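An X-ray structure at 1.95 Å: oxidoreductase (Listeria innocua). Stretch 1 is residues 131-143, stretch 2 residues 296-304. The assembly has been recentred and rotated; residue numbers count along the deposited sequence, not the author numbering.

Stretch 1 131-143: FLIIKEMFEQKTI
Stretch 2 (296-304) SLPAPAKLA

A helix that begins earlier in the chain runs through Glu139. Lys141 leaves helical geometry with positive phi (54/41), and Thr142 N returns to Met137 O at 3.1 Å. Stretch 2 is extended, without regular helix or strand. From Leu297 to Ala301 its phi stays between -59° and -68° and its psi between 141° and 168°, a polyproline-like course that suits Pro298 and Pro300.

The two backbones come very close. Stretch 2 runs across the helix rather than along it. Ile133 CA lies 4.0 Å from Pro300 CA, and Glu136 CA lies 4.7 Å from Ala301 CA. Leu297 and Pro298 lie by Ile133 and Met137, while Leu303 lies by Leu132. Together the stretches bury 599 Å².

One direct hydrogen bond joins them. Ala301 N donates to Leu132 O at 3.0 Å, with an angle of 165° at the hydrogen. The same carbonyl oxygen, Leu132 O, accepts the helical bond from Glu136 N at 2.8 Å, so it serves both partners.

Pro298 forms a bump. Its CB points toward the helix and its ring is C-gamma exo. Pro298 CG reaches Met137 CG at 3.7 Å, and Pro298 CB meets Glu136 CG at 3.9 Å. Pro298 CD lies 4.1 Å from Ile133 CG2, and Pro298 CG lies 4.1 Å from Thr142 OG1. The ring thus sits in a hollow lined by these four side chains.

Ile133 (m, t) points sideways and fills the space beside the extended chain. Its CG2 meets Leu297 CB at 4.1 Å, and its CG1 meets Pro300 CB at 4.0 Å. Met137 (m, t, p) brings SD to 4.3 Å from Leu297 CD2. Leu132 (m, t) packs its CB against Pro300 CB at 3.8 Å and its CD2 against Leu303 CB at 4.0 Å. Pro300 is C-gamma endo; Leu303 is t, p.

Ala301 is buried and points toward the helix. Its small methyl fits where the backbones are close: Ala301 CB is 3.6 Å from Glu136 OE1 and 4.3 Å from Lys135 CG. Lys135 (t, t, t, m) runs on to Glu139 (m, t), with a salt bridge from Lys135 NZ to Glu139 OE2 at 2.8 Å.

Glu136 (t, p; chi3 4°) lays its aliphatic part along stretch 2, with CG 3.4 Å from Ala299 O. A water bridges the polar ends, donating to Ala299 O at 2.7 Å and weakly to Glu136 OE2 at 2.9 Å. Ala299 and Lys302 point away from the helix and are exposed.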

# COMPACT_ATOMS: atom_id res chain seq x y z
N PHE A 131 12.26 4.62 14.48
CA PHE A 131 12.55 5.57 13.41
C PHE A 131 14.06 5.77 13.24
O PHE A 131 14.56 5.90 12.12
CB PHE A 131 11.84 6.92 13.66
CG PHE A 131 12.36 8.04 12.79
CD1 PHE A 131 12.17 7.99 11.41
CD2 PHE A 131 13.06 9.10 13.34
CE1 PHE A 131 12.68 9.00 10.57
CE2 PHE A 131 13.58 10.13 12.50
CZ PHE A 131 13.38 10.07 11.12
N LEU A 132 14.79 5.81 14.36
CA LEU A 132 16.24 5.99 14.31
C LEU A 132 16.98 4.78 13.72
O LEU A 132 18.04 4.95 13.09
CB LEU A 132 16.79 6.41 15.68
CG LEU A 132 16.36 7.82 16.14
CD1 LEU A 132 16.90 8.13 17.54
CD2 LEU A 132 16.78 8.92 15.16
N ILE A 133 16.41 3.59 13.89
CA ILE A 133 16.86 2.38 13.14
C ILE A 133 16.74 2.59 11.63
O ILE A 133 17.69 2.34 10.89
CB ILE A 133 16.12 1.11 13.60
CG1 ILE A 133 16.52 0.76 15.03
CG2 ILE A 133 16.43 -0.09 12.68
CD1 ILE A 133 15.64 -0.29 15.67
N ILE A 134 15.59 3.10 11.17
CA ILE A 134 15.39 3.40 9.74
C ILE A 134 16.37 4.48 9.25
O ILE A 134 16.91 4.41 8.13
CB ILE A 134 13.91 3.82 9.44
CG1 ILE A 134 12.93 2.74 9.94
CG2 ILE A 134 13.68 4.06 7.96
CD1 ILE A 134 13.07 1.38 9.24
N LYS A 135 16.58 5.49 10.09
CA LYS A 135 17.52 6.57 9.80
C LYS A 135 18.94 6.01 9.69
O LYS A 135 19.68 6.38 8.79
CB LYS A 135 17.45 7.64 10.89
CG LYS A 135 18.28 8.88 10.61
CD LYS A 135 17.87 10.00 11.56
CE LYS A 135 18.31 11.35 11.04
NZ LYS A 135 19.75 11.57 11.30
N GLU A 136 19.30 5.10 10.59
CA GLU A 136 20.60 4.41 10.47
C GLU A 136 20.72 3.65 9.14
O GLU A 136 21.71 3.83 8.41
CB GLU A 136 20.83 3.47 11.67
CG GLU A 136 22.16 2.67 11.63
CD GLU A 136 23.42 3.50 11.91
OE1 GLU A 136 23.30 4.71 12.23
OE2 GLU A 136 24.53 2.94 11.84
N MET A 137 19.70 2.85 8.81
CA MET A 137 19.68 2.10 7.55
C MET A 137 19.78 3.03 6.34
O MET A 137 20.52 2.75 5.41
CB MET A 137 18.43 1.22 7.44
CG MET A 137 18.33 0.15 8.50
SD MET A 137 16.76 -0.72 8.52
CE MET A 137 16.77 -1.48 6.90
N PHE A 138 19.04 4.14 6.39
CA PHE A 138 18.97 5.11 5.30
C PHE A 138 20.34 5.75 5.06
O PHE A 138 20.80 5.84 3.92
CB PHE A 138 17.90 6.18 5.64
CG PHE A 138 17.57 7.12 4.52
CD1 PHE A 138 16.57 6.81 3.60
CD2 PHE A 138 18.21 8.35 4.40
CE1 PHE A 138 16.25 7.69 2.55
CE2 PHE A 138 17.90 9.23 3.37
CZ PHE A 138 16.92 8.90 2.45
N GLU A 139 20.99 6.17 6.14
CA GLU A 139 22.26 6.90 6.05
C GLU A 139 23.45 5.99 5.76
O GLU A 139 24.35 6.35 4.99
CB GLU A 139 22.51 7.67 7.35
CG GLU A 139 21.57 8.84 7.55
CD GLU A 139 21.68 9.45 8.93
OE1 GLU A 139 22.30 8.83 9.82
OE2 GLU A 139 21.14 10.56 9.12
N GLN A 140 23.45 4.81 6.36
CA GLN A 140 24.55 3.86 6.19
C GLN A 140 24.40 2.94 4.98
O GLN A 140 25.26 2.08 4.74
CB GLN A 140 24.77 3.04 7.47
CG GLN A 140 25.23 3.92 8.65
CD GLN A 140 26.42 4.81 8.30
OE1 GLN A 140 27.39 4.37 7.68
NE2 GLN A 140 26.35 6.08 8.70
N LYS A 141 23.31 3.14 4.24
CA LYS A 141 22.96 2.33 3.07
C LYS A 141 22.91 0.83 3.34
O LYS A 141 23.36 0.04 2.53
CB LYS A 141 23.88 2.66 1.87
CG LYS A 141 23.75 4.09 1.36
CD LYS A 141 24.92 4.45 0.46
CE LYS A 141 24.95 5.93 0.10
NZ LYS A 141 24.41 6.19 -1.27
N THR A 142 22.35 0.46 4.49
CA THR A 142 22.26 -0.93 4.93
C THR A 142 21.57 -1.85 3.92
O THR A 142 21.96 -3.02 3.77
CB THR A 142 21.50 -1.01 6.28
OG1 THR A 142 22.10 -0.11 7.21
CG2 THR A 142 21.54 -2.41 6.86
N ILE A 143 20.53 -1.34 3.26
CA ILE A 143 19.89 -2.09 2.18
C ILE A 143 20.12 -1.38 0.85
O ILE A 143 19.27 -1.38 -0.03
CB ILE A 143 18.40 -2.36 2.46
CG1 ILE A 143 17.62 -1.07 2.76
CG2 ILE A 143 18.25 -3.34 3.63
CD1 ILE A 143 16.11 -1.28 2.93
N SER A 296 20.22 -8.99 11.32
CA SER A 296 19.51 -8.25 12.35
C SER A 296 19.40 -6.80 11.93
O SER A 296 20.19 -6.33 11.10
CB SER A 296 20.26 -8.35 13.69
OG SER A 296 20.05 -9.61 14.29
N LEU A 297 18.39 -6.12 12.46
CA LEU A 297 18.28 -4.66 12.37
C LEU A 297 19.48 -4.02 13.07
O LEU A 297 19.90 -4.50 14.12
CB LEU A 297 16.98 -4.18 13.03
CG LEU A 297 15.67 -4.64 12.37
CD1 LEU A 297 14.47 -4.37 13.25
CD2 LEU A 297 15.50 -3.94 11.03
N PRO A 298 20.01 -2.92 12.50
CA PRO A 298 21.14 -2.23 13.12
C PRO A 298 20.73 -1.56 14.43
O PRO A 298 19.54 -1.48 14.74
CB PRO A 298 21.51 -1.14 12.10
CG PRO A 298 20.75 -1.45 10.87
CD PRO A 298 19.58 -2.25 11.26
N ALA A 299 21.73 -1.12 15.19
CA ALA A 299 21.51 -0.25 16.34
C ALA A 299 20.99 1.08 15.79
O ALA A 299 21.38 1.49 14.68
CB ALA A 299 22.82 -0.04 17.12
N PRO A 300 20.09 1.76 16.53
CA PRO A 300 19.54 3.03 16.06
C PRO A 300 20.61 4.11 15.91
O PRO A 300 21.60 4.11 16.65
CB PRO A 300 18.57 3.42 17.18
CG PRO A 300 19.08 2.69 18.39
CD PRO A 300 19.53 1.38 17.85
N ALA A 301 20.43 4.99 14.92
CA ALA A 301 21.25 6.19 14.80
C ALA A 301 21.14 7.05 16.07
O ALA A 301 20.21 6.89 16.86
CB ALA A 301 20.83 7.00 13.58
N LYS A 302 22.10 7.94 16.27
CA LYS A 302 22.02 8.83 17.42
C LYS A 302 21.28 10.12 17.06
O LYS A 302 21.55 10.72 16.02
CB LYS A 302 23.42 9.14 17.97
CG LYS A 302 24.17 7.92 18.51
CD LYS A 302 23.51 7.39 19.77
CE LYS A 302 24.06 6.04 20.17
NZ LYS A 302 23.21 5.43 21.25
N LEU A 303 20.30 10.52 17.87
CA LEU A 303 19.77 11.88 17.79
C LEU A 303 20.01 12.57 19.13
O LEU A 303 19.35 12.26 20.14
CB LEU A 303 18.27 11.92 17.40
CG LEU A 303 17.73 13.31 17.00
CD1 LEU A 303 18.59 14.00 15.93
CD2 LEU A 303 16.31 13.23 16.52
N ALA A 304 20.97 13.49 19.13
CA ALA A 304 21.47 14.09 20.37
C ALA A 304 21.62 15.60 20.27
O ALA A 304 22.03 16.12 19.22
CB ALA A 304 22.79 13.43 20.79
O HOH W 1 24.06 1.27 14.15